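Local coordinates for entry-fusion complex associated protein OPG083 (Vaccinia virus, PDB 6CJ6) that forms part of the poxvirus entry-fusion complex, which merges viral and cellular membranes and then opens a pore that admits the virion core to the host cytoplasm, at residues I89-D94 and A99-E104; R83-E88 and K156-I161; S17-L22 and T52-S57. All coordinates share one frame; numbering follows the deposited sequence.

Interaction 1 of 3, residues I89-D94 and A99-E104; sequences IGIDLD and AVSKLE. With PDO (1,3-propandiol), chain B; PGO (S-1,2-propanediol), chain C; MOH (methanol), chain D; EOH (ethanol), chain E.
Gly90 and Leu103 meet through their backbones: Leu103 N donates to Gly90 O at 2.8 Å. The carbonyl thus takes an amide from the first turn of helix 102-113, and Ser101 CB comes to 3.3 Å from the same oxygen. Gly90, the residue at which the chain leaves helix 79-89, has positive phi (104°). This backbone turn and the absence of a side chain let the two main chains approach to 4.5 Å between Gly90 CA and Leu103 CA.

Beside this polar join lies an apolar one. Leu103 and Ile89 run side by side and point the same way, with Leu103 CD2 3.7 Å from Ile89 CG2, while Ile91 CD1 reaches the same leucine methyl more loosely. Leu103 CB lies 3.4 Å from Ile89 O. Phe70 of helix 59-74 packs on both isoleucines, and Thr153 of helix 145-158 touches Leu103.

Further out, Ser101 occupies the N-cap of helix 102-113. Its OG lies between the backbone N and the carbonyl carbon (chi1 59°), where it accepts from Glu104 N at 3.2 Å. A methanol, probably from the crystallisation liquor, receives Ser101 N and OG and donates to Glu104 OE1 at 2.6 Å; Arg60 forms a salt bridge with that carboxylate oxygen. On the other segment, Asp92 OD1 accepts from Asp94 N to make an Asx turn.

The contact joins the C-terminal end of helix 79-89 to the N-terminal end of helix 102-113. In chemical terms, each opening amide of the second helix has its own acceptor: Lys102 N donates to O1 of a bound propanediol at 2.9 Å, Leu103 N to the carbonyl of the glycine just after the preceding helix, and Glu104 N to the serine hydroxyl, so that the two helix ends are joined without a charged pair between the segments.

Interaction 2 of 3, residues R83-E88 and K156-I161; sequences RAIAEE and KSLNKI. Unlike the reference sequence in segment 83-88: Ala84 (reference Arg). With PDO (1,3-propandiol), chain Z; EDO (1,2-ethanediol), chain N; EOH (ethanol), chain F.
Ser157 OG is bonded to O1 of a 1,3-propandiol at 2.9 Å, and either hydroxyl could be the donor. This is a helix-to-helix contact, made where helix 79-89 passes the C-terminal end of helix 145-158 and the type I beta turn from Leu158 to Ile161 found there. No hydrogen bond links the two segments. The diol instead sits at the border of the contact, its O1 also lying 3.2 Å from Glu88 CB.

On helix 79-89 Ile85 makes the contact. With CG1 anti to the backbone nitrogen (chi1 176°) and CD1 extended beyond it, the side chain reaches outward from the helix and brings its end to three residues of the other segment. Ile85 CG1 and CD1 both lie 3.3 Å from Ser157 OG, and CD1 also meets a methyl of Leu158 and one of Ile161. The leucine crosses Ile85 at about a right angle.

Neighbouring helices close around this group. Ile74 of helix 59-74 touches both Ile85 and Leu158, Tyr11 and Phe14 of helix 10-24 touch Leu158, and Leu10 packs on Ile161 and also shares a backbone hydrogen bond with it. The contact thus belongs to the helical layer of the protein, and the turn at the end of helix 145-158 brings Ile161 back to the same isoleucine that the helix itself meets. Ile85 CD1 lies 3.6 Å from Ile161 CD1 and 3.5 Å from Leu158 CD2, the latter a closer spacing than carbon atoms usually keep.

Interaction 3 of 3, residues S17-L22 and T52-S57; sequences SYLQKL and TNKCMS. With PDO (1,3-propandiol), chain X; PDO (1,3-propandiol), chain G.
The backbones of Leu22 and Lys54 come no closer than 7.4 Å between CA atoms, a gap bridged by side chains where helix 10-24 passes the end of strand 47-53 and the loop that continues it.

Leu22 directs its side chain at the loop. Its CD2 methyl meets the end of Met56, 3.6 Å from Met56 SD and equally near the thioether methyl, the two side chains crossing at about a right angle. Met56 is bent at its last torsion (chi3 53°), which folds CE back from an extended course, so that SD and CE both touch the leucine methyl. Leu22 CG, the atom that bears this methyl, lies over the centre of the Tyr18 ring, 3.8 Å above its plane, one turn later on the helix than the tyrosine.

Lys54 behaves differently along its length. The aliphatic part passes Leu22, with Lys54 CD 4.1 Å from Leu22 CB, and bends at chi3 and chi4 then turn the ammonium group toward Leu19; the Lys54 side chain crosses that of Leu19 at about a right angle. Lys54 NZ stays 3.9 Å from Leu19 CD2, a contact of charge with hydrocarbon, and donates to O1 of a bound 1,3-propandiol at 3.2 Å. Thr52 OG1 gives the same oxygen a weak bond, so O1 of the diol is held by Thr52 of the strand and Lys54 of the loop beyond it, while its carbon chain approaches Leu19.

Cys55 turns away from the helix and is tied by a disulfide to Cys33. Around the contact, strand 133-141 runs beside strand 47-53: backbone bonds join Thr52 to Ile139 and Asn141, and Val140 touches both Leu22 and Lys54. On the other flank Tyr18 and Lys21 pack on helix 59-74, which leaves helix 10-24 sandwiched between that helix and the sheet.

How the interactions relate
From the N terminus, helix 10-24 is met first, and interaction 3 closes the loop from it to the end of strand 47-53, joining helix to sheet. That loop is complete before the others begin. Helix 79-89 then opens interaction 2, which closes only at the turn at the end of helix 145-158. Nested within that long loop, interaction 1 joins the end of helix 79-89 to the start of helix 102-113. Interactions 1 and 2 touch: Ile89 packs on Ser157, Leu93 on Ala86, and Ile91 N probably bonds to Ala86 O. Interaction 3 stands apart, with its centre about 20 Å from that of interaction 1 and about 21 Å from that of interaction 2.

Interaction 1 of 3, residues I89-D94 and A99-E104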
# COMPACT_ATOMS: atom_id res chain seq x y z
N ILE A 89 -6.61 5.47 -8.63
CA ILE A 89 -6.64 5.01 -7.25
C ILE A 89 -7.82 5.61 -6.49
O ILE A 89 -8.44 4.95 -5.66
CB ILE A 89 -5.29 5.26 -6.56
CG1 ILE A 89 -4.24 4.28 -7.10
CG2 ILE A 89 -5.41 5.13 -5.05
CD1 ILE A 89 -2.95 4.26 -6.31
N GLY A 90 -8.15 6.87 -6.78
CA GLY A 90 -9.24 7.54 -6.11
C GLY A 90 -8.79 8.53 -5.06
O GLY A 90 -9.40 8.65 -4.00
N ILE A 91 -7.71 9.26 -5.36
CA ILE A 91 -7.15 10.27 -4.46
C ILE A 91 -7.09 11.59 -5.21
O ILE A 91 -6.59 11.65 -6.33
CB ILE A 91 -5.75 9.86 -3.96
CG1 ILE A 91 -5.84 8.60 -3.09
CG2 ILE A 91 -5.10 11.00 -3.20
CD1 ILE A 91 -4.50 8.07 -2.65
N ASP A 92 -7.60 12.65 -4.58
CA ASP A 92 -7.56 13.99 -5.15
C ASP A 92 -6.28 14.68 -4.70
O ASP A 92 -6.04 14.82 -3.50
CB ASP A 92 -8.78 14.80 -4.71
CG ASP A 92 -9.02 16.03 -5.57
OD1 ASP A 92 -8.04 16.73 -5.90
OD2 ASP A 92 -10.19 16.28 -5.93
N LEU A 93 -5.46 15.11 -5.65
CA LEU A 93 -4.19 15.74 -5.31
C LEU A 93 -4.35 17.16 -4.76
O LEU A 93 -3.37 17.72 -4.27
CB LEU A 93 -3.26 15.74 -6.53
CG LEU A 93 -2.93 14.35 -7.08
CD1 LEU A 93 -2.14 14.47 -8.38
CD2 LEU A 93 -2.17 13.53 -6.05
N ASP A 94 -5.56 17.73 -4.82
CA ASP A 94 -5.79 19.06 -4.26
C ASP A 94 -6.31 19.03 -2.83
O ASP A 94 -5.99 19.92 -2.05
CB ASP A 94 -6.76 19.85 -5.14
CG ASP A 94 -6.13 20.30 -6.45
OD1 ASP A 94 -4.93 20.64 -6.44
OD2 ASP A 94 -6.84 20.30 -7.48
N ALA A 99 -8.44 14.59 4.07
CA ALA A 99 -9.77 14.47 3.50
C ALA A 99 -10.03 13.03 3.09
O ALA A 99 -9.18 12.40 2.45
CB ALA A 99 -9.90 15.38 2.28
N VAL A 100 -11.21 12.51 3.44
CA VAL A 100 -11.60 11.16 3.07
C VAL A 100 -11.66 11.04 1.55
O VAL A 100 -12.59 11.54 0.91
CB VAL A 100 -12.94 10.77 3.73
CG1 VAL A 100 -13.25 9.29 3.47
CG2 VAL A 100 -12.89 11.06 5.22
N SER A 101 -10.67 10.37 0.97
CA SER A 101 -10.62 10.21 -0.48
C SER A 101 -11.72 9.26 -0.95
O SER A 101 -12.38 8.57 -0.17
CB SER A 101 -9.26 9.67 -0.90
OG SER A 101 -9.00 8.41 -0.29
N LYS A 102 -11.93 9.25 -2.27
CA LYS A 102 -12.80 8.25 -2.87
C LYS A 102 -12.25 6.84 -2.65
O LYS A 102 -13.03 5.90 -2.47
CB LYS A 102 -12.97 8.54 -4.36
CG LYS A 102 -13.49 7.38 -5.19
CD LYS A 102 -13.67 7.82 -6.64
CE LYS A 102 -13.65 6.65 -7.59
NZ LYS A 102 -13.64 7.13 -9.00
N LEU A 103 -10.93 6.69 -2.65
CA LEU A 103 -10.33 5.39 -2.34
C LEU A 103 -10.82 4.86 -1.00
O LEU A 103 -11.31 3.73 -0.91
CB LEU A 103 -8.80 5.52 -2.33
CG LEU A 103 -8.04 4.32 -1.74
CD1 LEU A 103 -8.23 3.08 -2.61
CD2 LEU A 103 -6.57 4.63 -1.56
N GLU A 104 -10.73 5.69 0.04
CA GLU A 104 -11.12 5.25 1.38
C GLU A 104 -12.61 4.93 1.46
O GLU A 104 -13.00 3.94 2.08
CB GLU A 104 -10.73 6.31 2.40
CG GLU A 104 -11.20 6.01 3.82
CD GLU A 104 -10.56 6.93 4.84
OE1 GLU A 104 -9.90 7.91 4.43
OE2 GLU A 104 -10.72 6.67 6.05
C1 PDO B . -11.21 19.16 -5.96
O1 PDO B . -9.78 19.08 -5.86
C2 PDO B . -11.59 19.66 -7.35
C3 PDO B . -12.86 18.98 -7.85
O3 PDO B . -13.00 19.21 -9.25
C1 PGO C . -10.84 12.09 -5.01
C2 PGO C . -10.67 11.50 -6.39
C3 PGO C . -10.42 12.70 -7.20
O1 PGO C . -11.61 11.65 -3.91
O2 PGO C . -11.79 10.79 -6.97
C MOH D . -7.65 9.86 3.20
O MOH D . -8.62 9.08 2.55
C1 EOH E . -13.96 15.17 4.53
C2 EOH E . -15.30 14.59 4.93
O EOH E . -13.24 14.20 3.76

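Interaction 2 of 3, residues R83-E88 and K156-I161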
# COMPACT_ATOMS: atom_id res chain seq x y z
N ARG A 83 -1.76 13.06 -12.19
CA ARG A 83 -3.21 13.13 -12.11
C ARG A 83 -3.87 11.87 -12.64
O ARG A 83 -4.94 11.47 -12.14
CB ARG A 83 -3.73 14.36 -12.85
CG ARG A 83 -3.30 15.56 -12.22
N ALA A 84 -3.26 11.22 -13.63
CA ALA A 84 -3.86 10.02 -14.21
C ALA A 84 -3.93 8.89 -13.19
O ALA A 84 -4.99 8.29 -12.98
CB ALA A 84 -3.07 9.59 -15.44
N ILE A 85 -2.81 8.59 -12.54
CA ILE A 85 -2.78 7.49 -11.58
C ILE A 85 -3.59 7.85 -10.34
O ILE A 85 -4.27 6.99 -9.75
CB ILE A 85 -1.34 7.09 -11.24
CG1 ILE A 85 -1.33 6.00 -10.17
CG2 ILE A 85 -0.53 8.28 -10.77
CD1 ILE A 85 0.05 5.53 -9.84
N ALA A 86 -3.55 9.11 -9.91
CA ALA A 86 -4.33 9.53 -8.76
C ALA A 86 -5.82 9.31 -9.00
O ALA A 86 -6.57 8.96 -8.08
CB ALA A 86 -4.05 11.00 -8.43
N GLU A 87 -6.27 9.49 -10.25
CA GLU A 87 -7.68 9.29 -10.55
C GLU A 87 -8.04 7.81 -10.61
O GLU A 87 -9.19 7.44 -10.33
CB GLU A 87 -8.05 10.00 -11.86
CG GLU A 87 -9.50 9.86 -12.27
CD GLU A 87 -10.06 11.12 -12.90
OE1 GLU A 87 -9.42 12.18 -12.77
OE2 GLU A 87 -11.13 11.03 -13.53
N GLU A 88 -7.08 6.95 -10.95
CA GLU A 88 -7.36 5.52 -10.96
C GLU A 88 -7.45 4.97 -9.54
O GLU A 88 -8.27 4.09 -9.26
CB GLU A 88 -6.31 4.78 -11.78
N LYS A 156 -1.27 -2.48 -6.36
CA LYS A 156 -1.57 -2.90 -7.72
C LYS A 156 -1.40 -1.79 -8.75
O LYS A 156 -1.46 -2.06 -9.95
CB LYS A 156 -2.98 -3.49 -7.78
CG LYS A 156 -3.20 -4.61 -6.77
CD LYS A 156 -4.56 -5.25 -6.92
CE LYS A 156 -4.60 -6.15 -8.14
NZ LYS A 156 -5.96 -6.68 -8.40
N SER A 157 -1.17 -0.54 -8.32
CA SER A 157 -0.94 0.57 -9.23
C SER A 157 0.52 1.02 -9.23
O SER A 157 1.16 1.05 -10.28
CB SER A 157 -1.88 1.74 -8.90
OG SER A 157 -1.71 2.79 -9.83
N LEU A 158 1.06 1.38 -8.06
CA LEU A 158 2.44 1.84 -7.99
C LEU A 158 3.44 0.73 -8.32
O LEU A 158 4.59 1.04 -8.66
CB LEU A 158 2.75 2.40 -6.60
CG LEU A 158 2.01 3.65 -6.12
CD1 LEU A 158 2.60 4.11 -4.80
CD2 LEU A 158 2.09 4.76 -7.13
N ASN A 159 3.03 -0.54 -8.23
CA ASN A 159 3.94 -1.64 -8.52
C ASN A 159 4.28 -1.73 -10.00
O ASN A 159 5.30 -2.34 -10.35
CB ASN A 159 3.30 -2.96 -8.10
CG ASN A 159 4.31 -3.98 -7.69
OD1 ASN A 159 5.42 -3.63 -7.27
ND2 ASN A 159 3.95 -5.25 -7.79
N LYS A 160 3.46 -1.17 -10.86
CA LYS A 160 3.66 -1.24 -12.30
C LYS A 160 4.58 -0.15 -12.83
O LYS A 160 4.90 -0.16 -14.02
CB LYS A 160 2.31 -1.17 -13.02
CG LYS A 160 1.32 -2.26 -12.64
CD LYS A 160 -0.06 -1.95 -13.21
CE LYS A 160 -1.04 -3.09 -12.96
NZ LYS A 160 -2.43 -2.72 -13.36
N ILE A 161 5.02 0.78 -11.99
CA ILE A 161 5.78 1.95 -12.42
C ILE A 161 7.23 1.76 -11.99
O ILE A 161 7.53 1.73 -10.79
CB ILE A 161 5.19 3.25 -11.87
CG1 ILE A 161 3.71 3.34 -12.22
CG2 ILE A 161 5.95 4.45 -12.41
CD1 ILE A 161 3.04 4.58 -11.66
C1 PDO Z . -4.35 1.49 -12.41
O1 PDO Z . -3.82 2.71 -11.88
C2 PDO Z . -5.68 1.17 -11.73
C3 PDO Z . -6.62 0.46 -12.70
O3 PDO Z . -7.98 0.77 -12.35
C1 EDO N . -4.47 -7.38 -11.82
O1 EDO N . -5.03 -6.22 -11.21
C2 EDO N . -5.03 -8.63 -11.14
O2 EDO N . -4.06 -9.68 -11.22
C1 EOH F . -5.88 -2.72 -11.67
C2 EOH F . -6.81 -3.71 -11.17
O EOH F . -4.76 -2.54 -10.81

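Interaction 3 of 3, residues S17-L22 and T52-S57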
# COMPACT_ATOMS: atom_id res chain seq x y z
N SER A 17 8.22 5.43 2.85
CA SER A 17 7.64 6.62 3.47
C SER A 17 6.54 6.26 4.45
O SER A 17 6.47 6.79 5.56
CB SER A 17 7.09 7.55 2.38
OG SER A 17 6.25 8.55 2.94
N TYR A 18 5.66 5.34 4.05
CA TYR A 18 4.51 4.99 4.88
C TYR A 18 4.95 4.27 6.15
O TYR A 18 4.36 4.48 7.22
CB TYR A 18 3.53 4.14 4.07
CG TYR A 18 2.27 3.76 4.81
CD1 TYR A 18 1.53 4.71 5.49
CD2 TYR A 18 1.81 2.45 4.81
CE1 TYR A 18 0.37 4.37 6.16
CE2 TYR A 18 0.66 2.10 5.47
CZ TYR A 18 -0.06 3.06 6.15
OH TYR A 18 -1.21 2.71 6.82
N LEU A 19 5.99 3.43 6.07
CA LEU A 19 6.44 2.70 7.25
C LEU A 19 7.02 3.64 8.30
O LEU A 19 6.81 3.43 9.50
CB LEU A 19 7.44 1.62 6.85
CG LEU A 19 6.86 0.43 6.09
CD1 LEU A 19 7.97 -0.52 5.63
CD2 LEU A 19 5.83 -0.31 6.93
N GLN A 20 7.76 4.67 7.87
CA GLN A 20 8.27 5.66 8.82
C GLN A 20 7.14 6.28 9.62
O GLN A 20 7.23 6.41 10.85
CB GLN A 20 9.03 6.75 8.07
CG GLN A 20 10.47 6.42 7.71
CD GLN A 20 11.22 7.65 7.21
OE1 GLN A 20 10.77 8.78 7.40
NE2 GLN A 20 12.36 7.42 6.57
N LYS A 21 6.07 6.68 8.94
CA LYS A 21 4.95 7.33 9.62
C LYS A 21 4.23 6.36 10.55
O LYS A 21 3.78 6.76 11.64
CB LYS A 21 3.99 7.91 8.58
CG LYS A 21 4.62 8.92 7.64
CD LYS A 21 3.96 8.88 6.27
CE LYS A 21 3.77 10.27 5.69
NZ LYS A 21 5.05 10.97 5.39
N LEU A 22 4.12 5.09 10.16
CA LEU A 22 3.45 4.11 11.00
C LEU A 22 4.19 3.92 12.32
O LEU A 22 3.57 3.76 13.38
CB LEU A 22 3.32 2.78 10.27
CG LEU A 22 2.36 2.70 9.08
CD1 LEU A 22 2.34 1.30 8.50
CD2 LEU A 22 0.96 3.13 9.50
N THR A 52 4.41 -7.90 7.28
CA THR A 52 4.56 -7.49 8.67
C THR A 52 3.24 -6.95 9.19
O THR A 52 2.43 -6.41 8.44
CB THR A 52 5.61 -6.38 8.82
OG1 THR A 52 5.24 -5.27 8.00
CG2 THR A 52 6.99 -6.88 8.42
N ASN A 53 3.03 -7.11 10.49
CA ASN A 53 1.87 -6.53 11.17
C ASN A 53 2.31 -5.28 11.92
O ASN A 53 3.36 -5.25 12.56
CB ASN A 53 1.25 -7.53 12.14
CG ASN A 53 0.64 -8.73 11.43
OD1 ASN A 53 -0.53 -8.71 11.06
ND2 ASN A 53 1.44 -9.77 11.23
N LYS A 54 1.48 -4.24 11.83
CA LYS A 54 1.75 -2.97 12.48
C LYS A 54 0.43 -2.24 12.65
O LYS A 54 0.26 -1.12 12.16
CB LYS A 54 2.72 -2.13 11.65
CG LYS A 54 3.83 -1.46 12.45
CD LYS A 54 4.86 -0.79 11.54
CE LYS A 54 5.89 -1.78 11.00
NZ LYS A 54 5.36 -2.69 9.94
N CYS A 55 -0.52 -2.88 13.33
CA CYS A 55 -1.88 -2.38 13.37
C CYS A 55 -2.02 -1.21 14.33
O CYS A 55 -1.19 -1.00 15.23
CB CYS A 55 -2.85 -3.49 13.75
SG CYS A 55 -2.40 -5.09 13.06
N MET A 56 -3.09 -0.45 14.14
CA MET A 56 -3.33 0.76 14.91
C MET A 56 -4.82 0.88 15.21
O MET A 56 -5.63 0.02 14.84
CB MET A 56 -2.76 1.99 14.20
CG MET A 56 -2.74 1.88 12.69
SD MET A 56 -1.56 3.05 12.01
CE MET A 56 -0.10 2.61 12.95
N SER A 57 -5.17 1.98 15.87
CA SER A 57 -6.50 2.11 16.45
C SER A 57 -7.58 2.24 15.38
O SER A 57 -8.64 1.61 15.49
CB SER A 57 -6.53 3.30 17.41
OG SER A 57 -5.75 4.38 16.91
C1 PDO X . 10.18 9.62 3.18
O1 PDO X . 10.17 8.27 2.69
C2 PDO X . 8.80 9.97 3.71
C3 PDO X . 8.69 9.64 5.20
O3 PDO X . 7.33 9.84 5.63
C1 PDO G . 9.38 -3.24 8.56
O1 PDO G . 8.07 -3.56 8.38
C2 PDO G . 9.68 -2.09 9.42
C3 PDO G . 10.36 -0.97 8.70
O3 PDO G . 11.53 -1.50 8.30